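Protein angel homolog 2 (Homo sapiens, PDB 6RW0) removes 2',3'-cyclic phosphates as a phosphatase of the CCR4 family of deadenylases, and probably binds the 3'-untranslated regions of messenger RNAs. Local coordinates at residues T353-R358 with Q401-V406; S56-S61 with C234-S239; Y340-P345 with V363-Y368. All coordinates share one frame; numbering follows the deposited sequence.

Contact 1: residues T353-R358 with Q401-V406; sequences TTCHSR and QDLWTV
Cys355 meets the helix at Leu403 and Trp404, and its short side chain touches both. From strand 354-356, Cys355 CB packs against Leu403 CD1 at 3.6 Å, with the leucine CB slightly farther off. The sulfur stands anti to the backbone N (chi1 -177°), which carries it past Leu403 CB and over one face of the Trp404 indole. There Cys355 SG lies 3.7 Å from the centroid of the Trp404 five-membered ring, 28° off the ring normal, a sulfur-aromatic contact displaced toward the NE1-CE2 side. The edge of the same indole faces the strand backbone: Trp404 CZ2 comes to 3.4 Å from His356 O. A water donates to His356 O at 2.8 Å and accepts a weak bond from Trp404 NE1. With an alanine at Trp404, the Cys355 sulfur is likely to lose its aromatic cover and the weak water link to His356 O its indole end. His74 makes an edge-to-face ring contact with Trp404. No direct hydrogen bond joins the two segments; packing and one water connect them. This is helix-on-strand packing at the border of the endonuclease/exonuclease/phosphatase fold, where strand 354-356 pairs with strand 359-369.

Contact 2: residues S56-S61 with C234-S239; sequences SYNILS and CGDFNS
Asn58 and Asp236 make the one direct hydrogen bond between these strand ends. Asn58 ND2 donates to Asp236 OD2 at 3.0 Å with an N-H...O angle of 141°, so the bond is bent. The carboxylate oxygen receives it on its anti lone pair and lies close to the amide plane, while the amide and carboxylate planes are turned 51° apart. Both side chains extend anti to their backbone N, which sends the two polar groups toward each other across the gap between the sheets.

Asx turns hold each group from behind. Asn58 OD1 accepts from Leu60 N at 3.2 Å, and Asp236 OD1 from Asn238 N at 3.0 Å, each donor lying nearly in line with the C-O bond. The amide is thereby fixed in its flip, with ND2 directed at the acid; the same nitrogen also donates to Glu105 OE2.

Further back along the strands, toward Ser56 and Cys234, the contact turns to packing. Ser56 OG rests 3.5 Å from Cys234 CB, and Ser56 CB lies 3.8 Å from that same carbon. Gly235 follows, at backbone angles where a CB would jam against the preceding carbonyl O.

The axes of 56-58 and 234-236 approach to 6.7 Å, and strands 49-58 and 231-236 belong to different sheets. They face one another across the beta-sandwich of the DNase I-like fold, with the Asn58 side chain about 4 Å from a bound magnesium ion, which places this polar end of the contact beside the magnesium site.

Contact 3: residues Y340-P345 with V363-Y368; sequences YSHYFP and VDYIFY
His342 and Tyr365 meet where a loop lies on strand 359-369 of the DNase I-like beta-sandwich. The contact is a single aromatic one: His342 CE1 reaches Tyr365 CE1 at 3.5 Å and Tyr365 CD1 at 3.8 Å, arriving at the edge of the phenol ring and near its plane. The planes stand 77° apart with centroids separated by 5.6 Å, and the approach is oblique to the imidazole. Tyr365 has CG anti to its carbonyl carbon (chi1 -57°), and this swings the ring off the strand until its CD1-CE1 side comes to the histidine.

Both rings have polar partners outside the segments. His342 NE2 is hydrogen-bonded to Tyr246 OH, and Tyr246 also meets both rings, making a three-ring cluster. Tyr365 OH is bonded to Ser239 O, which ties the phenol to the loop that follows strand 231-236. The bond at NE2 limits the turning of the imidazole, while that at OH holds the end of the phenol in place. His342 NE2 and the Tyr365 hydroxyl are thus satisfied within the protein.

The loop backbone adds a further layer. The carbonyl O of Tyr340 sits 3.2 Å above the plane of the His342 imidazole, toward its rim. A backbone bond to Glu351 holds His342 in turn, while the Tyr340 hydroxyl is bonded to Leu395 O and Leu422 N, linking the loop to strands 390-395 and 421-428 of the other sheet.

Between loop and strand, one water completes the joint: it accepts from Ile366 N at 3.1 Å and, more weakly, from Tyr340 N at 3.4 Å.

Contacts 2 and 3 are buried, contact 2 nearest the centre of the chain, whereas contact 1 is only partly buried at the border. Their chemistry follows place: a sulfur-aromatic contact and a water bridge in contact 1, an amide-carboxylate bond near the magnesium ion in contact 2, and an oblique aromatic pair in contact 3, with Tyr365 about 14 Å from the metal. All three reach the same sheet. Strand 359-369, which carries contact 3, pairs with strand 354-356 of contact 1 and strand 231-236 of contact 2. Contact 3 touches contact 2 through the Phe237 N to Val363 O bond, and contact 1 through Thr353 OG1, which probably bonds Asp364 OD2; contacts 1 and 2 do not touch.

Contact 1: residues T353-R358 with Q401-V406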
loop_
_atom_site.group_PDB
_atom_site.type_symbol
_atom_site.label_atom_id
_atom_site.label_comp_id
_atom_site.label_asym_id
_atom_site.label_seq_id
_atom_site.Cartn_x
_atom_site.Cartn_y
_atom_site.Cartn_z
ATOM N N THR A 353 2.738 1.015 11.760
ATOM C CA THR A 353 2.171 1.997 10.836
ATOM C C THR A 353 0.701 2.288 11.116
ATOM O O THR A 353 0.125 3.159 10.454
ATOM C CB THR A 353 2.346 1.566 9.365
ATOM O OG1 THR A 353 1.547 0.411 9.060
ATOM C CG2 THR A 353 3.799 1.278 9.057
ATOM N N THR A 354 0.077 1.589 12.065
ATOM C CA THR A 354 -1.323 1.796 12.438
ATOM C C THR A 354 -1.453 1.509 13.924
ATOM O O THR A 354 -0.715 0.684 14.462
ATOM C CB THR A 354 -2.234 0.909 11.575
ATOM O OG1 THR A 354 -3.607 1.257 11.793
ATOM C CG2 THR A 354 -2.065 -0.566 11.894
ATOM N N CYS A 355 -2.368 2.216 14.603
ATOM C CA CYS A 355 -2.491 2.049 16.060
ATOM C C CYS A 355 -3.862 2.519 16.550
ATOM O O CYS A 355 -4.028 3.683 16.927
ATOM C CB CYS A 355 -1.403 2.778 16.827
ATOM S SG CYS A 355 -1.452 2.535 18.651
ATOM N N HIS A 356 -4.809 1.589 16.629
ATOM C CA HIS A 356 -6.115 1.904 17.197
ATOM C C HIS A 356 -6.442 0.958 18.345
ATOM O O HIS A 356 -5.552 0.260 18.840
ATOM C CB HIS A 356 -7.206 1.966 16.121
ATOM C CG HIS A 356 -7.388 0.707 15.336
ATOM N ND1 HIS A 356 -7.563 -0.525 15.922
ATOM C CD2 HIS A 356 -7.478 0.505 13.998
ATOM C CE1 HIS A 356 -7.734 -1.440 14.981
ATOM N NE2 HIS A 356 -7.686 -0.839 13.805
ATOM N N SER A 357 -7.686 0.933 18.796
ATOM C CA SER A 357 -8.082 0.193 20.016
ATOM C C SER A 357 -7.798 -1.304 19.883
ATOM O O SER A 357 -7.624 -1.920 20.899
ATOM C CB SER A 357 -9.523 0.444 20.368
ATOM O OG SER A 357 -9.694 1.724 20.954
ATOM N N ARG A 358 -7.816 -1.880 18.684
ATOM C CA ARG A 358 -7.639 -3.342 18.558
ATOM C C ARG A 358 -6.369 -3.747 17.812
ATOM O O ARG A 358 -6.150 -4.934 17.706
ATOM C CB ARG A 358 -8.884 -3.917 17.880
ATOM C CG ARG A 358 -10.147 -3.740 18.708
ATOM C CD ARG A 358 -11.357 -4.468 18.148
ATOM N NE ARG A 358 -11.192 -5.910 18.135
ATOM C CZ ARG A 358 -11.540 -6.712 19.128
ATOM N NH1 ARG A 358 -12.040 -6.222 20.245
ATOM N NH2 ARG A 358 -11.376 -8.011 18.995
ATOM N N GLN A 401 4.389 1.746 21.679
ATOM C CA GLN A 401 4.481 2.503 22.947
ATOM C C GLN A 401 4.523 4.002 22.647
ATOM O O GLN A 401 3.867 4.738 23.342
ATOM C CB GLN A 401 5.698 2.074 23.756
ATOM C CG GLN A 401 5.745 2.756 25.111
ATOM C CD GLN A 401 6.983 2.482 25.923
ATOM O OE1 GLN A 401 7.935 1.861 25.472
ATOM N NE2 GLN A 401 6.980 2.970 27.146
ATOM N N ASP A 402 5.238 4.418 21.615
ATOM C CA ASP A 402 5.304 5.848 21.243
ATOM C C ASP A 402 3.892 6.334 20.929
ATOM O O ASP A 402 3.529 7.376 21.343
ATOM C CB ASP A 402 6.107 6.075 19.960
ATOM C CG ASP A 402 7.610 5.946 20.073
ATOM O OD1 ASP A 402 8.117 6.135 21.170
ATOM O OD2 ASP A 402 8.240 5.613 19.053
ATOM N N LEU A 403 3.138 5.569 20.160
ATOM C CA LEU A 403 1.782 5.987 19.750
ATOM C C LEU A 403 0.818 6.002 20.937
ATOM O O LEU A 403 -0.025 6.855 20.962
ATOM C CB LEU A 403 1.327 5.129 18.573
ATOM C CG LEU A 403 2.026 5.491 17.268
ATOM C CD1 LEU A 403 1.611 4.538 16.171
ATOM C CD2 LEU A 403 1.731 6.919 16.869
ATOM N N TRP A 404 0.921 5.058 21.861
ATOM C CA TRP A 404 0.039 5.155 23.030
ATOM C C TRP A 404 0.440 6.297 23.961
ATOM O O TRP A 404 -0.408 6.796 24.709
ATOM C CB TRP A 404 -0.110 3.811 23.763
ATOM C CG TRP A 404 -1.041 2.916 22.989
ATOM C CD1 TRP A 404 -0.732 1.737 22.365
ATOM C CD2 TRP A 404 -2.419 3.174 22.697
ATOM N NE1 TRP A 404 -1.840 1.242 21.717
ATOM C CE2 TRP A 404 -2.888 2.104 21.906
ATOM C CE3 TRP A 404 -3.310 4.198 23.042
ATOM C CZ2 TRP A 404 -4.204 2.030 21.453
ATOM C CZ3 TRP A 404 -4.623 4.123 22.581
ATOM C CH2 TRP A 404 -5.051 3.046 21.794
ATOM N N THR A 405 1.701 6.743 23.916
ATOM C CA THR A 405 2.091 7.919 24.690
ATOM C C THR A 405 1.319 9.148 24.235
ATOM O O THR A 405 1.046 10.044 25.046
ATOM C CB THR A 405 3.594 8.162 24.563
ATOM O OG1 THR A 405 4.295 7.058 25.143
ATOM C CG2 THR A 405 4.008 9.436 25.298
ATOM N N VAL A 406 0.959 9.207 22.950
ATOM C CA VAL A 406 0.108 10.271 22.417
ATOM C C VAL A 406 -1.355 9.845 22.354
ATOM O O VAL A 406 -2.165 10.443 21.632
ATOM C CB VAL A 406 0.634 10.798 21.060
ATOM C CG1 VAL A 406 2.026 11.360 21.247
ATOM C CG2 VAL A 406 0.653 9.740 19.964
HETATM O O HOH W 1 -3.472 -1.215 19.934
#

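Contact 2: residues S56-S61 with C234-S239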
loop_
_atom_site.group_PDB
_atom_site.type_symbol
_atom_site.label_atom_id
_atom_site.label_comp_id
_atom_site.label_asym_id
_atom_site.label_seq_id
_atom_site.Cartn_x
_atom_site.Cartn_y
_atom_site.Cartn_z
ATOM N N SER A 56 3.205 7.272 1.048
ATOM C CA SER A 56 2.103 6.282 1.074
ATOM C C SER A 56 1.309 6.572 2.344
ATOM O O SER A 56 1.914 6.575 3.388
ATOM C CB SER A 56 2.598 4.872 1.034
ATOM O OG SER A 56 1.509 3.983 0.940
ATOM N N TYR A 57 0.017 6.838 2.250
ATOM C CA TYR A 57 -0.758 7.233 3.439
ATOM C C TYR A 57 -2.188 6.697 3.358
ATOM O O TYR A 57 -2.892 7.097 2.459
ATOM C CB TYR A 57 -0.769 8.762 3.515
ATOM C CG TYR A 57 -1.156 9.385 4.833
ATOM C CD1 TYR A 57 -1.358 8.626 5.966
ATOM C CD2 TYR A 57 -1.256 10.751 4.935
ATOM C CE1 TYR A 57 -1.683 9.219 7.171
ATOM C CE2 TYR A 57 -1.575 11.360 6.131
ATOM C CZ TYR A 57 -1.800 10.590 7.249
ATOM O OH TYR A 57 -2.117 11.174 8.434
ATOM N N ASN A 58 -2.594 5.861 4.307
ATOM C CA ASN A 58 -4.003 5.452 4.465
ATOM C C ASN A 58 -4.589 6.557 5.358
ATOM O O ASN A 58 -4.202 6.621 6.496
ATOM C CB ASN A 58 -4.088 4.052 5.058
ATOM C CG ASN A 58 -5.510 3.642 5.349
ATOM O OD1 ASN A 58 -6.340 4.471 5.626
ATOM N ND2 ASN A 58 -5.778 2.357 5.303
ATOM N N ILE A 59 -5.462 7.409 4.828
ATOM C CA ILE A 59 -5.915 8.645 5.525
ATOM C C ILE A 59 -7.151 8.413 6.392
ATOM O O ILE A 59 -7.521 9.338 7.071
ATOM C CB ILE A 59 -6.112 9.789 4.509
ATOM C CG1 ILE A 59 -7.315 9.577 3.583
ATOM C CG2 ILE A 59 -4.831 10.016 3.727
ATOM C CD1 ILE A 59 -7.667 10.792 2.767
ATOM N N LEU A 60 -7.737 7.224 6.360
ATOM C CA LEU A 60 -8.913 6.844 7.146
ATOM C C LEU A 60 -10.173 7.510 6.593
ATOM O O LEU A 60 -10.378 8.717 6.744
ATOM C CB LEU A 60 -8.730 7.081 8.651
ATOM C CG LEU A 60 -9.931 6.749 9.547
ATOM C CD1 LEU A 60 -10.433 5.325 9.414
ATOM C CD2 LEU A 60 -9.541 7.054 10.998
ATOM N N SER A 61 -11.016 6.718 5.944
ATOM C CA SER A 61 -12.277 7.215 5.410
ATOM C C SER A 61 -13.240 7.530 6.544
ATOM O O SER A 61 -13.380 6.743 7.482
ATOM C CB SER A 61 -12.857 6.129 4.504
ATOM O OG SER A 61 -14.275 6.143 4.455
ATOM N N CYS A 234 3.283 0.831 -3.487
ATOM C CA CYS A 234 2.864 1.291 -2.175
ATOM C C CYS A 234 1.536 0.673 -1.784
ATOM O O CYS A 234 0.748 0.241 -2.629
ATOM C CB CYS A 234 2.629 2.800 -2.187
ATOM S SG CYS A 234 4.070 3.783 -2.580
ATOM N N GLY A 235 1.255 0.695 -0.498
ATOM C CA GLY A 235 -0.122 0.493 -0.094
ATOM C C GLY A 235 -0.259 -0.068 1.302
ATOM O O GLY A 235 0.706 -0.256 2.044
ATOM N N ASP A 236 -1.521 -0.343 1.631
ATOM C CA ASP A 236 -1.931 -1.025 2.852
ATOM C C ASP A 236 -2.223 -2.460 2.439
ATOM O O ASP A 236 -3.223 -2.742 1.767
ATOM C CB ASP A 236 -3.143 -0.326 3.452
ATOM C CG ASP A 236 -3.629 -0.983 4.726
ATOM O OD1 ASP A 236 -3.272 -2.151 4.980
ATOM O OD2 ASP A 236 -4.403 -0.337 5.477
ATOM N N PHE A 237 -1.313 -3.361 2.799
ATOM C CA PHE A 237 -1.390 -4.770 2.418
ATOM C C PHE A 237 -2.077 -5.620 3.473
ATOM O O PHE A 237 -2.282 -6.817 3.250
ATOM C CB PHE A 237 0.014 -5.316 2.080
ATOM C CG PHE A 237 0.589 -4.724 0.815
ATOM C CD1 PHE A 237 1.101 -3.434 0.802
ATOM C CD2 PHE A 237 0.579 -5.446 -0.367
ATOM C CE1 PHE A 237 1.585 -2.874 -0.354
ATOM C CE2 PHE A 237 1.082 -4.892 -1.531
ATOM C CZ PHE A 237 1.578 -3.604 -1.525
ATOM N N ASN A 238 -2.451 -5.024 4.606
ATOM C CA ASN A 238 -3.116 -5.742 5.694
ATOM C C ASN A 238 -2.373 -7.032 6.024
ATOM O O ASN A 238 -2.969 -8.062 6.343
ATOM C CB ASN A 238 -4.588 -5.970 5.385
ATOM C CG ASN A 238 -5.451 -4.802 5.829
ATOM O OD1 ASN A 238 -5.323 -4.313 6.950
ATOM N ND2 ASN A 238 -6.315 -4.338 4.950
ATOM N N SER A 239 -1.047 -6.958 5.962
ATOM C CA SER A 239 -0.183 -8.097 6.211
ATOM C C SER A 239 1.059 -7.559 6.892
ATOM O O SER A 239 1.505 -6.450 6.574
ATOM C CB SER A 239 0.242 -8.762 4.904
ATOM O OG SER A 239 -0.885 -9.219 4.169
#

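Contact 3: residues Y340-P345 with V363-Y368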
loop_
_atom_site.group_PDB
_atom_site.type_symbol
_atom_site.label_atom_id
_atom_site.label_comp_id
_atom_site.label_asym_id
_atom_site.label_seq_id
_atom_site.Cartn_x
_atom_site.Cartn_y
_atom_site.Cartn_z
ATOM N N TYR A 340 11.334 0.432 4.570
ATOM C CA TYR A 340 11.516 0.286 6.003
ATOM C C TYR A 340 11.979 -1.115 6.371
ATOM O O TYR A 340 11.678 -2.094 5.683
ATOM C CB TYR A 340 10.211 0.625 6.704
ATOM C CG TYR A 340 9.839 2.081 6.554
ATOM C CD1 TYR A 340 10.360 3.029 7.407
ATOM C CD2 TYR A 340 8.996 2.511 5.546
ATOM C CE1 TYR A 340 10.024 4.367 7.288
ATOM C CE2 TYR A 340 8.671 3.849 5.405
ATOM C CZ TYR A 340 9.183 4.773 6.279
ATOM O OH TYR A 340 8.827 6.096 6.134
ATOM N N SER A 341 12.756 -1.189 7.455
ATOM C CA SER A 341 13.316 -2.446 7.934
ATOM C C SER A 341 12.496 -3.094 9.046
ATOM O O SER A 341 12.781 -4.240 9.412
ATOM C CB SER A 341 14.758 -2.231 8.406
ATOM O OG SER A 341 14.769 -1.430 9.566
ATOM N N HIS A 342 11.483 -2.409 9.576
ATOM C CA HIS A 342 10.415 -2.957 10.403
ATOM C C HIS A 342 10.779 -3.124 11.876
ATOM O O HIS A 342 9.885 -3.388 12.678
ATOM C CB HIS A 342 9.836 -4.280 9.856
ATOM C CG HIS A 342 9.586 -4.239 8.383
ATOM N ND1 HIS A 342 8.805 -3.269 7.796
ATOM C CD2 HIS A 342 10.040 -5.019 7.376
ATOM C CE1 HIS A 342 8.780 -3.462 6.489
ATOM N NE2 HIS A 342 9.536 -4.507 6.207
ATOM N N TYR A 343 12.039 -2.959 12.267
ATOM C CA TYR A 343 12.461 -3.093 13.657
ATOM C C TYR A 343 13.502 -2.018 13.922
ATOM O O TYR A 343 14.321 -1.721 13.051
ATOM C CB TYR A 343 13.047 -4.494 13.924
ATOM C CG TYR A 343 12.086 -5.601 13.543
ATOM C CD1 TYR A 343 11.102 -6.024 14.423
ATOM C CD2 TYR A 343 12.132 -6.191 12.281
ATOM C CE1 TYR A 343 10.201 -7.014 14.070
ATOM C CE2 TYR A 343 11.226 -7.187 11.917
ATOM C CZ TYR A 343 10.266 -7.590 12.818
ATOM O OH TYR A 343 9.362 -8.574 12.480
ATOM N N PHE A 344 13.468 -1.426 15.108
ATOM C CA PHE A 344 14.491 -0.433 15.433
ATOM C C PHE A 344 15.795 -1.139 15.776
ATOM O O PHE A 344 15.794 -2.094 16.556
ATOM C CB PHE A 344 14.016 0.502 16.540
ATOM C CG PHE A 344 12.892 1.391 16.091
ATOM C CD1 PHE A 344 13.143 2.575 15.418
ATOM C CD2 PHE A 344 11.583 1.006 16.283
ATOM C CE1 PHE A 344 12.092 3.370 14.972
ATOM C CE2 PHE A 344 10.535 1.795 15.844
ATOM C CZ PHE A 344 10.789 2.974 15.188
ATOM N N PRO A 345 16.911 -0.720 15.183
ATOM C CA PRO A 345 18.147 -1.515 15.310
ATOM C C PRO A 345 18.679 -1.619 16.730
ATOM O O PRO A 345 19.202 -2.673 17.119
ATOM C CB PRO A 345 19.123 -0.788 14.371
ATOM C CG PRO A 345 18.601 0.641 14.318
ATOM C CD PRO A 345 17.099 0.504 14.379
ATOM N N VAL A 363 1.312 -2.598 8.594
ATOM C CA VAL A 363 0.593 -3.164 7.456
ATOM C C VAL A 363 0.803 -2.341 6.190
ATOM O O VAL A 363 0.332 -2.732 5.119
ATOM C CB VAL A 363 -0.920 -3.318 7.728
ATOM C CG1 VAL A 363 -1.140 -4.382 8.773
ATOM C CG2 VAL A 363 -1.550 -1.977 8.111
ATOM N N ASP A 364 1.460 -1.192 6.306
ATOM C CA ASP A 364 1.704 -0.298 5.178
ATOM C C ASP A 364 3.160 -0.399 4.751
ATOM O O ASP A 364 4.049 -0.540 5.593
ATOM C CB ASP A 364 1.423 1.150 5.574
ATOM C CG ASP A 364 0.012 1.352 6.070
ATOM O OD1 ASP A 364 -0.905 1.418 5.225
ATOM O OD2 ASP A 364 -0.200 1.413 7.308
ATOM N N TYR A 365 3.397 -0.317 3.436
ATOM C CA TYR A 365 4.729 -0.491 2.876
ATOM C C TYR A 365 4.956 0.429 1.688
ATOM O O TYR A 365 4.024 0.801 0.970
ATOM C CB TYR A 365 4.921 -1.938 2.370
ATOM C CG TYR A 365 4.700 -2.964 3.448
ATOM C CD1 TYR A 365 5.743 -3.361 4.257
ATOM C CD2 TYR A 365 3.442 -3.504 3.692
ATOM C CE1 TYR A 365 5.563 -4.278 5.271
ATOM C CE2 TYR A 365 3.252 -4.423 4.711
ATOM C CZ TYR A 365 4.312 -4.795 5.500
ATOM O OH TYR A 365 4.117 -5.694 6.510
ATOM N N ILE A 366 6.231 0.745 1.454
ATOM C CA ILE A 366 6.708 1.213 0.157
ATOM C C ILE A 366 7.746 0.198 -0.301
ATOM O O ILE A 366 8.810 0.066 0.321
ATOM C CB ILE A 366 7.307 2.625 0.208
ATOM C CG1 ILE A 366 6.284 3.664 0.678
ATOM C CG2 ILE A 366 7.796 3.002 -1.195
ATOM C CD1 ILE A 366 6.851 5.059 0.950
ATOM N N PHE A 367 7.438 -0.536 -1.365
ATOM C CA PHE A 367 8.369 -1.453 -2.000
ATOM C C PHE A 367 8.907 -0.793 -3.262
ATOM O O PHE A 367 8.225 0.020 -3.892
ATOM C CB PHE A 367 7.660 -2.747 -2.377
ATOM C CG PHE A 367 7.152 -3.543 -1.207
ATOM C CD1 PHE A 367 8.024 -4.268 -0.421
ATOM C CD2 PHE A 367 5.788 -3.617 -0.934
ATOM C CE1 PHE A 367 7.550 -5.039 0.632
ATOM C CE2 PHE A 367 5.308 -4.396 0.109
ATOM C CZ PHE A 367 6.192 -5.086 0.901
ATOM N N TYR A 368 10.148 -1.119 -3.618
ATOM C CA TYR A 368 10.758 -0.501 -4.789
ATOM C C TYR A 368 11.739 -1.455 -5.458
ATOM O O TYR A 368 12.329 -2.321 -4.812
ATOM C CB TYR A 368 11.467 0.811 -4.416
ATOM C CG TYR A 368 12.660 0.646 -3.489
ATOM C CD1 TYR A 368 13.957 0.682 -3.980
ATOM C CD2 TYR A 368 12.488 0.459 -2.118
ATOM C CE1 TYR A 368 15.054 0.533 -3.139
ATOM C CE2 TYR A 368 13.576 0.308 -1.273
ATOM C CZ TYR A 368 14.857 0.341 -1.788
ATOM O OH TYR A 368 15.952 0.190 -0.962
HETATM O O HOH W 2 8.190 -0.318 3.656
#